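Local coordinates for protein probable dehydrogenase (Bordetella bronchiseptica, PDB 3MOI) that probably catalyses an NAD(P)-dependent oxidation or reduction as a dehydrogenase of the GFO/IDH/MocA family, at residues P209-C214 with A374-S379; I3-C8 with D343-L348; D127-T132 with L312-E317. One frame throughout, in Å; residues are numbered along the deposited sequence.

From the N terminus, strand 3-8 opens contact 2, segment 127-132 opens contact 3 and segment 209-214 opens contact 1. The loops close later: contact 3 at 312-317, contact 2 at 343-348 and contact 1 at 374-379. Contact 3 is therefore nested inside contact 2, whereas contact 1 crosses both. Contacts 1 and 3 reach the same mixed sheet, with centres about 27 Å apart, while contact 2 joins the parallel Rossmann sheet to helix 340-352. Contacts 2 and 3 meet where Asp-343 OD1 packs on Pro-128 CG at 4.0 Å. Contacts 1 and 2 lie on opposite sides of the chain's centre, and their helices, 340-352 and 362-381, are consecutive.

Contact 1: residues P209-C214 with A374-S379; sequences PTEGNC and AVLESS
The carboxylate of Glu-211 is gripped at both oxygens, OE1 by a hydrogen bond with Thr-168 and OE2 by a salt bridge to Arg-203, while a leucine methyl of helix 362-381 rests against it. That methyl is Leu-376 CD2, 4.0 Å from Glu-211 OE2, and the two side chains cross at about a right angle. Glu-211 gets there through a bend at chi2 (81°), which folds its chain back. Three residues on, the second touch is apolar: Cys-214 SG lies 4.1 Å from Val-375 CG1, each anti to its own backbone N. The backbones stay well apart, Cys-214 CA being 8.7 Å from Val-375 CA, and the two touches bury 103 Å² in all.

Strand 213-220 belongs to the mixed sheet of the GFO/IDH/MocA-type C-terminal region, and helix 362-381, late in the chain, lies against that sheet. The strand enters through a classic beta bulge, in which Gly-212 and Asn-213 both face Gly-202 of strand 194-202. The helix is fastened to this neighbouring strand: Ser-378 OG is hydrogen-bonded to Ala-199 N and Ser-379 OG to Thr-201 N. No hydrogen bond links the two segments directly, so their contact rests on van der Waals packing; the carboxylate is held by Arg-203 and Thr-168, and its charge is probably balanced there and not by the helix.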
ATOM      1  N   PRO A 209     -10.048   8.768 -21.464  1.00 40.07           N
ATOM      2  CA  PRO A 209      -9.098   7.693 -21.683  1.00 39.81           C
ATOM      3  C   PRO A 209      -7.667   8.085 -21.446  1.00 38.41           C
ATOM      4  O   PRO A 209      -6.843   8.016 -22.344  1.00 39.15           O
ATOM      5  CB  PRO A 209      -9.337   7.329 -23.163  1.00 40.05           C
ATOM      6  CG  PRO A 209      -9.754   8.556 -23.787  1.00 40.18           C
ATOM      7  CD  PRO A 209     -10.334   9.478 -22.710  1.00 40.36           C
ATOM      8  N   THR A 210      -7.374   8.490 -20.226  1.00 36.36           N
ATOM      9  CA  THR A 210      -6.034   8.702 -19.834  1.00 34.93           C
ATOM     10  C   THR A 210      -5.832   7.837 -18.594  1.00 34.43           C
ATOM     11  O   THR A 210      -6.748   7.244 -18.100  1.00 34.42           O
ATOM     12  CB  THR A 210      -5.740  10.181 -19.565  1.00 35.17           C
ATOM     13  OG1 THR A 210      -4.330  10.332 -19.268  1.00 36.41           O
ATOM     14  CG2 THR A 210      -6.571  10.708 -18.413  1.00 33.74           C
ATOM     15  N   GLU A 211      -4.612   7.765 -18.092  1.00 33.39           N
ATOM     16  CA  GLU A 211      -4.334   6.915 -16.984  1.00 32.32           C
ATOM     17  C   GLU A 211      -5.015   7.466 -15.746  1.00 31.34           C
ATOM     18  O   GLU A 211      -4.803   8.600 -15.377  1.00 31.43           O
ATOM     19  CB  GLU A 211      -2.822   6.811 -16.763  1.00 32.17           C
ATOM     20  CG  GLU A 211      -2.099   5.929 -17.768  1.00 32.66           C
ATOM     21  CD  GLU A 211      -1.780   6.588 -19.093  1.00 34.59           C
ATOM     22  OE1 GLU A 211      -1.788   7.837 -19.125  1.00 34.24           O
ATOM     23  OE2 GLU A 211      -1.544   5.848 -20.118  1.00 39.06           O
ATOM     24  N   GLY A 212      -5.831   6.654 -15.111  1.00 30.74           N
ATOM     25  CA  GLY A 212      -6.349   6.970 -13.806  1.00 30.91           C
ATOM     26  C   GLY A 212      -5.841   6.176 -12.620  1.00 31.19           C
ATOM     27  O   GLY A 212      -6.031   6.626 -11.491  1.00 31.67           O
ATOM     28  N   ASN A 213      -5.201   5.014 -12.827  1.00 31.35           N
ATOM     29  CA  ASN A 213      -4.540   4.317 -11.698  1.00 30.60           C
ATOM     30  C   ASN A 213      -3.207   3.699 -12.003  1.00 31.24           C
ATOM     31  O   ASN A 213      -2.907   3.282 -13.118  1.00 32.85           O
ATOM     32  CB  ASN A 213      -5.435   3.235 -11.123  1.00 30.62           C
ATOM     33  CG  ASN A 213      -5.746   2.101 -12.139  1.00 29.59           C
ATOM     34  OD1 ASN A 213      -6.263   2.342 -13.199  1.00 34.06           O
ATOM     35  ND2 ASN A 213      -5.446   0.894 -11.783  1.00 27.61           N
ATOM     36  N   CYS A 214      -2.431   3.498 -10.965  1.00 31.21           N
ATOM     37  CA  CYS A 214      -1.133   2.935 -11.165  1.00 30.79           C
ATOM     38  C   CYS A 214      -0.694   2.211  -9.968  1.00 30.30           C
ATOM     39  O   CYS A 214      -0.838   2.729  -8.891  1.00 30.31           O
ATOM     40  CB  CYS A 214      -0.149   4.044 -11.365  1.00 31.23           C
ATOM     41  SG  CYS A 214       1.590   3.523 -11.341  1.00 35.87           S
ATOM     42  N   ALA A 374       9.479   5.647 -17.320  1.00 30.08           N
ATOM     43  CA  ALA A 374       9.785   4.266 -17.042  1.00 29.87           C
ATOM     44  C   ALA A 374       8.524   3.555 -16.540  1.00 30.03           C
ATOM     45  O   ALA A 374       8.304   2.361 -16.825  1.00 31.20           O
ATOM     46  CB  ALA A 374      10.965   4.155 -16.064  1.00 28.33           C
ATOM     47  N   VAL A 375       7.651   4.286 -15.860  1.00 30.48           N
ATOM     48  CA  VAL A 375       6.327   3.757 -15.500  1.00 29.79           C
ATOM     49  C   VAL A 375       5.528   3.439 -16.771  1.00 31.41           C
ATOM     50  O   VAL A 375       4.908   2.360 -16.883  1.00 32.05           O
ATOM     51  CB  VAL A 375       5.544   4.744 -14.616  1.00 30.08           C
ATOM     52  CG1 VAL A 375       4.066   4.325 -14.531  1.00 25.29           C
ATOM     53  CG2 VAL A 375       6.213   4.824 -13.185  1.00 26.80           C
ATOM     54  N   LEU A 376       5.554   4.340 -17.751  1.00 31.50           N
ATOM     55  CA  LEU A 376       4.849   4.059 -18.988  1.00 31.97           C
ATOM     56  C   LEU A 376       5.455   2.837 -19.683  1.00 32.11           C
ATOM     57  O   LEU A 376       4.686   1.962 -20.070  1.00 31.86           O
ATOM     58  CB  LEU A 376       4.804   5.251 -19.936  1.00 32.41           C
ATOM     59  CG  LEU A 376       3.872   6.419 -19.552  1.00 35.28           C
ATOM     60  CD1 LEU A 376       4.254   7.693 -20.336  1.00 34.74           C
ATOM     61  CD2 LEU A 376       2.390   6.073 -19.735  1.00 34.93           C
ATOM     62  N   GLU A 377       6.794   2.739 -19.793  1.00 31.79           N
ATOM     63  CA  GLU A 377       7.399   1.581 -20.429  1.00 31.82           C
ATOM     64  C   GLU A 377       7.110   0.274 -19.688  1.00 32.52           C
ATOM     65  O   GLU A 377       6.778  -0.742 -20.328  1.00 33.48           O
ATOM     66  CB  GLU A 377       8.889   1.743 -20.561  1.00 32.00           C
ATOM     67  CG  GLU A 377       9.574   0.558 -21.246  1.00 37.17           C
ATOM     68  CD  GLU A 377      11.107   0.715 -21.396  1.00 45.38           C
ATOM     69  OE1 GLU A 377      11.619   1.870 -21.319  1.00 47.40           O
ATOM     70  OE2 GLU A 377      11.801  -0.341 -21.576  1.00 50.88           O
ATOM     71  N   SER A 378       7.280   0.273 -18.358  1.00 31.97           N
ATOM     72  CA  SER A 378       7.154  -0.960 -17.588  1.00 31.60           C
ATOM     73  C   SER A 378       5.738  -1.498 -17.727  1.00 32.69           C
ATOM     74  O   SER A 378       5.527  -2.690 -17.793  1.00 32.60           O
ATOM     75  CB  SER A 378       7.412  -0.721 -16.119  1.00 31.44           C
ATOM     76  OG  SER A 378       7.285  -1.911 -15.419  1.00 26.74           O
ATOM     77  N   SER A 379       4.784  -0.591 -17.815  1.00 33.17           N
ATOM     78  CA  SER A 379       3.414  -0.965 -17.884  1.00 34.63           C
ATOM     79  C   SER A 379       3.078  -1.508 -19.273  1.00 34.64           C
ATOM     80  O   SER A 379       2.241  -2.348 -19.418  1.00 35.60           O
ATOM     81  CB  SER A 379       2.514   0.237 -17.525  1.00 35.57           C
ATOM     82  OG  SER A 379       1.161  -0.128 -17.713  1.00 36.97           O
TER

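Contact 2: residues I3-C8 with D343-L348; sequences IRFGIC and DTIDEL
Phe-5 leaves strand 3-8 with its CB directed at helix 340-352, and its ring carries the contact. CB and CG serve to bring the ring forward, and the first atom to meet the helix is on the ring's far half: CE1 of Phe-5 lies 4.5 Å from Ile-345 CG2. At the tip, Phe-5 CZ comes to 4.0 Å from Leu-348 CD1, with CE2 of the ring a little farther from the same methyl. Both methyls approach the ring obliquely. Phe-5 and Leu-348 run alongside one another, antiparallel, the ring pointing at the helix and the leucine at the sheet.

The strand is the first of the Rossmann domain and lies inside its parallel sheet, between strands 28-34 and 67-70. It is followed by a glycine-rich turn (Gly-9, Gly-11) leading into helix 12-24, which holds Gly-14, a pattern consistent with the GxGxxG strand-turn-helix of dinucleotide-binding Rossmann folds. Helix 340-352, from the far end of the sequence, packs beside helix 12-24, since Ile-345 touches Met-18 and Met-22, and Phe-5 touches Met-22 as well. Ile-92 of strand 90-93 touches both Phe-5 and Leu-348. Ile-3, two residues before Phe-5, also faces the helix, its nearest side-chain approach being 4.9 Å, between Ile-3 CG2 and Leu-348 CD1.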
ATOM      1  N   ILE A   3      12.708  38.805  -2.348  1.00 47.99           N
ATOM      2  CA  ILE A   3      12.725  38.427  -3.749  1.00 45.00           C
ATOM      3  C   ILE A   3      11.552  39.071  -4.494  1.00 41.32           C
ATOM      4  O   ILE A   3      10.409  38.928  -4.138  1.00 39.59           O
ATOM      5  CB  ILE A   3      12.690  36.866  -3.873  1.00 45.46           C
ATOM      6  CG1 ILE A   3      13.802  36.248  -3.013  1.00 46.49           C
ATOM      7  CG2 ILE A   3      12.818  36.403  -5.293  1.00 44.55           C
ATOM      8  CD1 ILE A   3      15.130  37.069  -3.023  1.00 51.48           C
ATOM      9  N   ARG A   4      11.861  39.805  -5.533  1.00 38.86           N
ATOM     10  CA  ARG A   4      10.834  40.403  -6.333  1.00 38.70           C
ATOM     11  C   ARG A   4      10.480  39.420  -7.466  1.00 36.98           C
ATOM     12  O   ARG A   4      11.337  39.057  -8.276  1.00 35.80           O
ATOM     13  CB  ARG A   4      11.280  41.761  -6.887  1.00 38.89           C
ATOM     14  CG  ARG A   4      11.607  42.833  -5.850  1.00 41.10           C
ATOM     15  CD  ARG A   4      12.399  44.001  -6.448  1.00 44.13           C
ATOM     16  NE  ARG A   4      13.594  43.480  -7.095  1.00 49.86           N
ATOM     17  CZ  ARG A   4      14.589  44.212  -7.616  1.00 54.88           C
ATOM     18  NH1 ARG A   4      14.589  45.552  -7.558  1.00 54.58           N
ATOM     19  NH2 ARG A   4      15.610  43.587  -8.208  1.00 55.94           N
ATOM     20  N   PHE A   5       9.226  38.992  -7.462  1.00 35.86           N
ATOM     21  CA  PHE A   5       8.742  37.922  -8.309  1.00 36.33           C
ATOM     22  C   PHE A   5       7.826  38.441  -9.362  1.00 35.64           C
ATOM     23  O   PHE A   5       7.008  39.300  -9.070  1.00 35.11           O
ATOM     24  CB  PHE A   5       7.906  36.937  -7.513  1.00 36.21           C
ATOM     25  CG  PHE A   5       8.659  35.795  -7.003  1.00 38.23           C
ATOM     26  CD1 PHE A   5       9.020  35.725  -5.659  1.00 41.96           C
ATOM     27  CD2 PHE A   5       9.030  34.767  -7.847  1.00 38.84           C
ATOM     28  CE1 PHE A   5       9.719  34.620  -5.175  1.00 40.44           C
ATOM     29  CE2 PHE A   5       9.739  33.677  -7.370  1.00 36.89           C
ATOM     30  CZ  PHE A   5      10.069  33.605  -6.044  1.00 39.04           C
ATOM     31  N   GLY A   6       7.954  37.907 -10.571  1.00 35.46           N
ATOM     32  CA  GLY A   6       6.885  38.028 -11.568  1.00 36.21           C
ATOM     33  C   GLY A   6       6.144  36.688 -11.713  1.00 36.22           C
ATOM     34  O   GLY A   6       6.790  35.651 -11.773  1.00 36.59           O
ATOM     35  N   ILE A   7       4.818  36.701 -11.797  1.00 35.54           N
ATOM     36  CA  ILE A   7       4.082  35.484 -12.068  1.00 36.18           C
ATOM     37  C   ILE A   7       3.772  35.337 -13.524  1.00 36.98           C
ATOM     38  O   ILE A   7       3.245  36.235 -14.126  1.00 38.45           O
ATOM     39  CB  ILE A   7       2.776  35.409 -11.330  1.00 35.67           C
ATOM     40  CG1 ILE A   7       3.010  35.579  -9.826  1.00 34.98           C
ATOM     41  CG2 ILE A   7       2.150  34.059 -11.599  1.00 36.16           C
ATOM     42  CD1 ILE A   7       1.826  35.167  -8.982  1.00 31.39           C
ATOM     43  N   CYS A   8       4.090  34.198 -14.116  1.00 38.58           N
ATOM     44  CA  CYS A   8       3.927  34.026 -15.583  1.00 39.83           C
ATOM     45  C   CYS A   8       3.018  32.867 -15.844  1.00 39.50           C
ATOM     46  O   CYS A   8       3.466  31.718 -15.749  1.00 39.63           O
ATOM     47  CB  CYS A   8       5.287  33.745 -16.221  1.00 40.70           C
ATOM     48  SG  CYS A   8       5.265  33.025 -17.904  1.00 45.63           S
ATOM     49  N   ASP A 343       7.129  26.993   1.349  1.00 36.40           N
ATOM     50  CA  ASP A 343       8.372  26.263   1.357  1.00 37.46           C
ATOM     51  C   ASP A 343       9.057  26.205  -0.011  1.00 36.69           C
ATOM     52  O   ASP A 343      10.292  26.166  -0.078  1.00 36.70           O
ATOM     53  CB  ASP A 343       8.161  24.845   1.888  1.00 38.68           C
ATOM     54  CG  ASP A 343       7.577  24.846   3.292  1.00 40.54           C
ATOM     55  OD1 ASP A 343       8.249  24.496   4.294  1.00 46.83           O
ATOM     56  OD2 ASP A 343       6.424  25.244   3.378  1.00 40.81           O
ATOM     57  N   THR A 344       8.272  26.162  -1.088  1.00 35.45           N
ATOM     58  CA  THR A 344       8.842  26.289  -2.399  1.00 34.79           C
ATOM     59  C   THR A 344       9.666  27.617  -2.468  1.00 34.96           C
ATOM     60  O   THR A 344      10.821  27.624  -2.910  1.00 36.24           O
ATOM     61  CB  THR A 344       7.762  26.324  -3.501  1.00 35.12           C
ATOM     62  OG1 THR A 344       6.849  25.248  -3.370  1.00 31.81           O
ATOM     63  CG2 THR A 344       8.387  26.273  -4.857  1.00 35.25           C
ATOM     64  N   ILE A 345       9.092  28.726  -2.010  1.00 33.07           N
ATOM     65  CA  ILE A 345       9.795  29.990  -2.036  1.00 32.61           C
ATOM     66  C   ILE A 345      11.067  29.923  -1.213  1.00 33.49           C
ATOM     67  O   ILE A 345      12.120  30.373  -1.654  1.00 34.80           O
ATOM     68  CB  ILE A 345       8.897  31.131  -1.511  1.00 33.27           C
ATOM     69  CG1 ILE A 345       7.692  31.320  -2.448  1.00 32.52           C
ATOM     70  CG2 ILE A 345       9.695  32.387  -1.278  1.00 29.51           C
ATOM     71  CD1 ILE A 345       6.707  32.311  -1.962  1.00 31.66           C
ATOM     72  N   ASP A 346      10.995  29.339  -0.021  1.00 33.78           N
ATOM     73  CA  ASP A 346      12.179  29.233   0.834  1.00 34.16           C
ATOM     74  C   ASP A 346      13.326  28.503   0.121  1.00 34.08           C
ATOM     75  O   ASP A 346      14.493  28.908   0.229  1.00 34.08           O
ATOM     76  CB  ASP A 346      11.877  28.508   2.155  1.00 33.89           C
ATOM     77  CG  ASP A 346      10.802  29.215   3.004  1.00 36.25           C
ATOM     78  OD1 ASP A 346      10.485  30.419   2.765  1.00 33.92           O
ATOM     79  OD2 ASP A 346      10.271  28.544   3.933  1.00 40.60           O
ATOM     80  N   GLU A 347      13.006  27.442  -0.624  1.00 33.76           N
ATOM     81  CA  GLU A 347      14.063  26.713  -1.281  1.00 33.50           C
ATOM     82  C   GLU A 347      14.782  27.635  -2.267  1.00 33.15           C
ATOM     83  O   GLU A 347      15.976  27.681  -2.267  1.00 33.68           O
ATOM     84  CB  GLU A 347      13.535  25.480  -1.958  1.00 33.25           C
ATOM     85  CG  GLU A 347      14.619  24.625  -2.401  1.00 32.67           C
ATOM     86  CD  GLU A 347      14.150  23.378  -3.119  1.00 35.32           C
ATOM     87  OE1 GLU A 347      15.054  22.635  -3.617  1.00 36.46           O
ATOM     88  OE2 GLU A 347      12.912  23.129  -3.180  1.00 33.13           O
ATOM     89  N   LEU A 348      14.069  28.439  -3.034  1.00 32.91           N
ATOM     90  CA  LEU A 348      14.776  29.398  -3.917  1.00 33.50           C
ATOM     91  C   LEU A 348      15.587  30.463  -3.168  1.00 33.21           C
ATOM     92  O   LEU A 348      16.772  30.700  -3.502  1.00 32.67           O
ATOM     93  CB  LEU A 348      13.807  30.141  -4.795  1.00 33.15           C
ATOM     94  CG  LEU A 348      13.991  30.316  -6.278  1.00 32.73           C
ATOM     95  CD1 LEU A 348      13.535  31.741  -6.608  1.00 25.24           C
ATOM     96  CD2 LEU A 348      15.298  29.944  -6.839  1.00 27.14           C
TER

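Contact 3: residues D127-T132 with L312-E317; sequences DPVVRT and LRASPE
This is a small van der Waals contact between one valine and the end of a strand, one methyl on a methyl and the other on a carbonyl oxygen: Val-129, in the first turn of helix 128-139, meets Ala-314 and Ser-315 where strand 310-314 ends. The backbones come close here, Val-129 CA lying 5.8 Å from Ala-314 CA, which the small alanine side chain permits. Val-129 CG2 and Ala-314 CB are 3.8 Å apart, and Val-129 CB is almost as near to the same methyl. The other branch turns along the strand exit: Val-129 CG1 rests 3.7 Å from Ser-315 O. With chi1 at -60°, CG1 stands beside the backbone N and CG2 between N and the carbonyl carbon, which divides the two methyls between the two residues.

Helix 128-139 packs on the large mixed sheet of the GFO/IDH/MocA-type C-terminal region, to which strand 310-314 belongs: Leu-312 touches Leu-133 and Ile-136 one turn or more farther along the helix. The strand exit is shaped by an ST turn, in which Glu-317 N donates to Ser-315 OG at 3.0 Å (N-H...O angle 146°). The same OG is hydrogen-bonded to Glu-329 OE2. On the helix side, Pro-128 O is taken by two donors from opposite faces of its plane: Thr-132 N at 2.7 Å and Thr-132 OG1 at 2.6 Å from Pro-128 O, the hydroxyl standing 39° out of the plane. Thr-132 OG1 is also bonded to Ile-333 N. Arg-313, next to Ala-314, forms a salt bridge with Glu-240 of the second subunit.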
ATOM      1  N   ASP A 127       5.777  19.870   0.961  1.00 34.91           N
ATOM      2  CA  ASP A 127       4.979  19.723   2.154  1.00 35.37           C
ATOM      3  C   ASP A 127       5.902  19.559   3.334  1.00 35.46           C
ATOM      4  O   ASP A 127       6.794  18.732   3.286  1.00 35.85           O
ATOM      5  CB  ASP A 127       4.078  18.507   2.126  1.00 35.05           C
ATOM      6  CG  ASP A 127       2.913  18.656   1.173  1.00 37.47           C
ATOM      7  OD1 ASP A 127       2.828  19.733   0.548  1.00 34.35           O
ATOM      8  OD2 ASP A 127       2.126  17.652   1.004  1.00 41.88           O
ATOM      9  N   PRO A 128       5.691  20.333   4.412  1.00 35.57           N
ATOM     10  CA  PRO A 128       6.594  20.149   5.566  1.00 35.75           C
ATOM     11  C   PRO A 128       6.536  18.774   6.173  1.00 34.85           C
ATOM     12  O   PRO A 128       7.502  18.350   6.752  1.00 36.10           O
ATOM     13  CB  PRO A 128       6.093  21.187   6.605  1.00 35.84           C
ATOM     14  CG  PRO A 128       5.341  22.198   5.803  1.00 36.02           C
ATOM     15  CD  PRO A 128       4.722  21.411   4.639  1.00 35.65           C
ATOM     16  N   VAL A 129       5.433  18.057   6.073  1.00 34.09           N
ATOM     17  CA  VAL A 129       5.463  16.695   6.609  1.00 33.71           C
ATOM     18  C   VAL A 129       6.523  15.840   5.907  1.00 33.79           C
ATOM     19  O   VAL A 129       7.230  15.066   6.565  1.00 33.28           O
ATOM     20  CB  VAL A 129       4.089  16.011   6.624  1.00 34.06           C
ATOM     21  CG1 VAL A 129       3.084  16.834   7.501  1.00 32.33           C
ATOM     22  CG2 VAL A 129       3.570  15.785   5.219  1.00 33.40           C
ATOM     23  N   VAL A 130       6.701  16.044   4.598  1.00 34.03           N
ATOM     24  CA  VAL A 130       7.718  15.328   3.837  1.00 33.70           C
ATOM     25  C   VAL A 130       9.103  15.795   4.195  1.00 33.99           C
ATOM     26  O   VAL A 130      10.030  15.018   4.331  1.00 34.19           O
ATOM     27  CB  VAL A 130       7.495  15.499   2.354  1.00 34.36           C
ATOM     28  CG1 VAL A 130       8.646  14.914   1.583  1.00 32.50           C
ATOM     29  CG2 VAL A 130       6.103  14.870   1.943  1.00 33.21           C
ATOM     30  N   ARG A 131       9.269  17.072   4.374  1.00 34.79           N
ATOM     31  CA  ARG A 131      10.557  17.575   4.856  1.00 35.83           C
ATOM     32  C   ARG A 131      10.840  17.040   6.234  1.00 34.36           C
ATOM     33  O   ARG A 131      11.981  16.672   6.561  1.00 34.58           O
ATOM     34  CB  ARG A 131      10.525  19.086   4.906  1.00 36.71           C
ATOM     35  CG  ARG A 131      11.820  19.784   5.365  1.00 42.71           C
ATOM     36  CD  ARG A 131      11.687  21.281   4.968  1.00 49.50           C
ATOM     37  NE  ARG A 131      12.174  22.179   6.011  1.00 55.49           N
ATOM     38  CZ  ARG A 131      13.113  23.116   5.836  1.00 59.68           C
ATOM     39  NH1 ARG A 131      13.711  23.298   4.644  1.00 59.84           N
ATOM     40  NH2 ARG A 131      13.469  23.878   6.868  1.00 59.32           N
ATOM     41  N   THR A 132       9.797  16.947   7.039  1.00 33.84           N
ATOM     42  CA  THR A 132       9.970  16.401   8.390  1.00 33.71           C
ATOM     43  C   THR A 132      10.371  14.963   8.346  1.00 33.14           C
ATOM     44  O   THR A 132      11.237  14.594   9.122  1.00 35.07           O
ATOM     45  CB  THR A 132       8.737  16.558   9.282  1.00 34.23           C
ATOM     46  OG1 THR A 132       8.281  17.907   9.192  1.00 31.63           O
ATOM     47  CG2 THR A 132       9.085  16.213  10.737  1.00 32.41           C
ATOM     48  N   LEU A 312       7.375   5.422  10.220  1.00 36.86           N
ATOM     49  CA  LEU A 312       7.098   6.829  10.203  1.00 36.38           C
ATOM     50  C   LEU A 312       5.843   7.062   9.375  1.00 36.11           C
ATOM     51  O   LEU A 312       5.656   6.410   8.356  1.00 35.10           O
ATOM     52  CB  LEU A 312       8.252   7.537   9.533  1.00 36.43           C
ATOM     53  CG  LEU A 312       9.547   7.922  10.219  1.00 38.20           C
ATOM     54  CD1 LEU A 312       9.830   7.141  11.456  1.00 39.08           C
ATOM     55  CD2 LEU A 312      10.760   7.949   9.254  1.00 36.77           C
ATOM     56  N   ARG A 313       5.023   8.034   9.776  1.00 36.31           N
ATOM     57  CA  ARG A 313       3.795   8.369   9.061  1.00 36.86           C
ATOM     58  C   ARG A 313       3.429   9.843   9.233  1.00 37.38           C
ATOM     59  O   ARG A 313       3.589  10.401  10.310  1.00 36.79           O
ATOM     60  CB  ARG A 313       2.684   7.537   9.653  1.00 37.99           C
ATOM     61  CG  ARG A 313       1.291   7.801   9.120  1.00 38.88           C
ATOM     62  CD  ARG A 313       0.281   7.084  10.003  1.00 38.22           C
ATOM     63  NE  ARG A 313      -1.077   7.312   9.524  1.00 36.51           N
ATOM     64  CZ  ARG A 313      -2.156   7.174  10.252  1.00 36.08           C
ATOM     65  NH1 ARG A 313      -2.087   6.829  11.544  1.00 39.26           N
ATOM     66  NH2 ARG A 313      -3.317   7.389   9.674  1.00 38.30           N
ATOM     67  N   ALA A 314       2.950  10.479   8.167  1.00 37.87           N
ATOM     68  CA  ALA A 314       2.645  11.902   8.232  1.00 38.09           C
ATOM     69  C   ALA A 314       1.388  12.049   9.043  1.00 39.00           C
ATOM     70  O   ALA A 314       0.523  11.197   8.958  1.00 39.64           O
ATOM     71  CB  ALA A 314       2.449  12.500   6.865  1.00 37.68           C
ATOM     72  N   SER A 315       1.313  13.109   9.849  1.00 39.44           N
ATOM     73  CA  SER A 315       0.129  13.414  10.628  1.00 39.87           C
ATOM     74  C   SER A 315      -0.363  14.807  10.282  1.00 40.44           C
ATOM     75  O   SER A 315       0.310  15.570   9.551  1.00 40.50           O
ATOM     76  CB  SER A 315       0.484  13.354  12.110  1.00 40.06           C
ATOM     77  OG  SER A 315       1.046  14.582  12.561  1.00 41.75           O
ATOM     78  N   PRO A 316      -1.505  15.179  10.841  1.00 40.38           N
ATOM     79  CA  PRO A 316      -1.973  16.557  10.680  1.00 41.25           C
ATOM     80  C   PRO A 316      -1.070  17.630  11.294  1.00 40.96           C
ATOM     81  O   PRO A 316      -1.172  18.774  10.924  1.00 41.20           O
ATOM     82  CB  PRO A 316      -3.329  16.563  11.416  1.00 41.39           C
ATOM     83  CG  PRO A 316      -3.643  15.153  11.707  1.00 40.92           C
ATOM     84  CD  PRO A 316      -2.309  14.470  11.830  1.00 40.84           C
ATOM     85  N   GLU A 317      -0.208  17.254  12.228  1.00 41.07           N
ATOM     86  CA  GLU A 317       0.666  18.197  12.909  1.00 41.11           C
ATOM     87  C   GLU A 317       2.169  17.953  12.620  1.00 40.12           C
ATOM     88  O   GLU A 317       3.009  18.768  12.986  1.00 40.66           O
ATOM     89  CB  GLU A 317       0.392  18.150  14.428  1.00 41.37           C
ATOM     90  CG  GLU A 317      -0.327  19.394  15.019  1.00 45.72           C
ATOM     91  CD  GLU A 317      -1.838  19.210  15.356  1.00 51.01           C
ATOM     92  OE1 GLU A 317      -2.262  18.149  15.930  1.00 49.66           O
ATOM     93  OE2 GLU A 317      -2.595  20.181  15.048  1.00 54.76           O
TER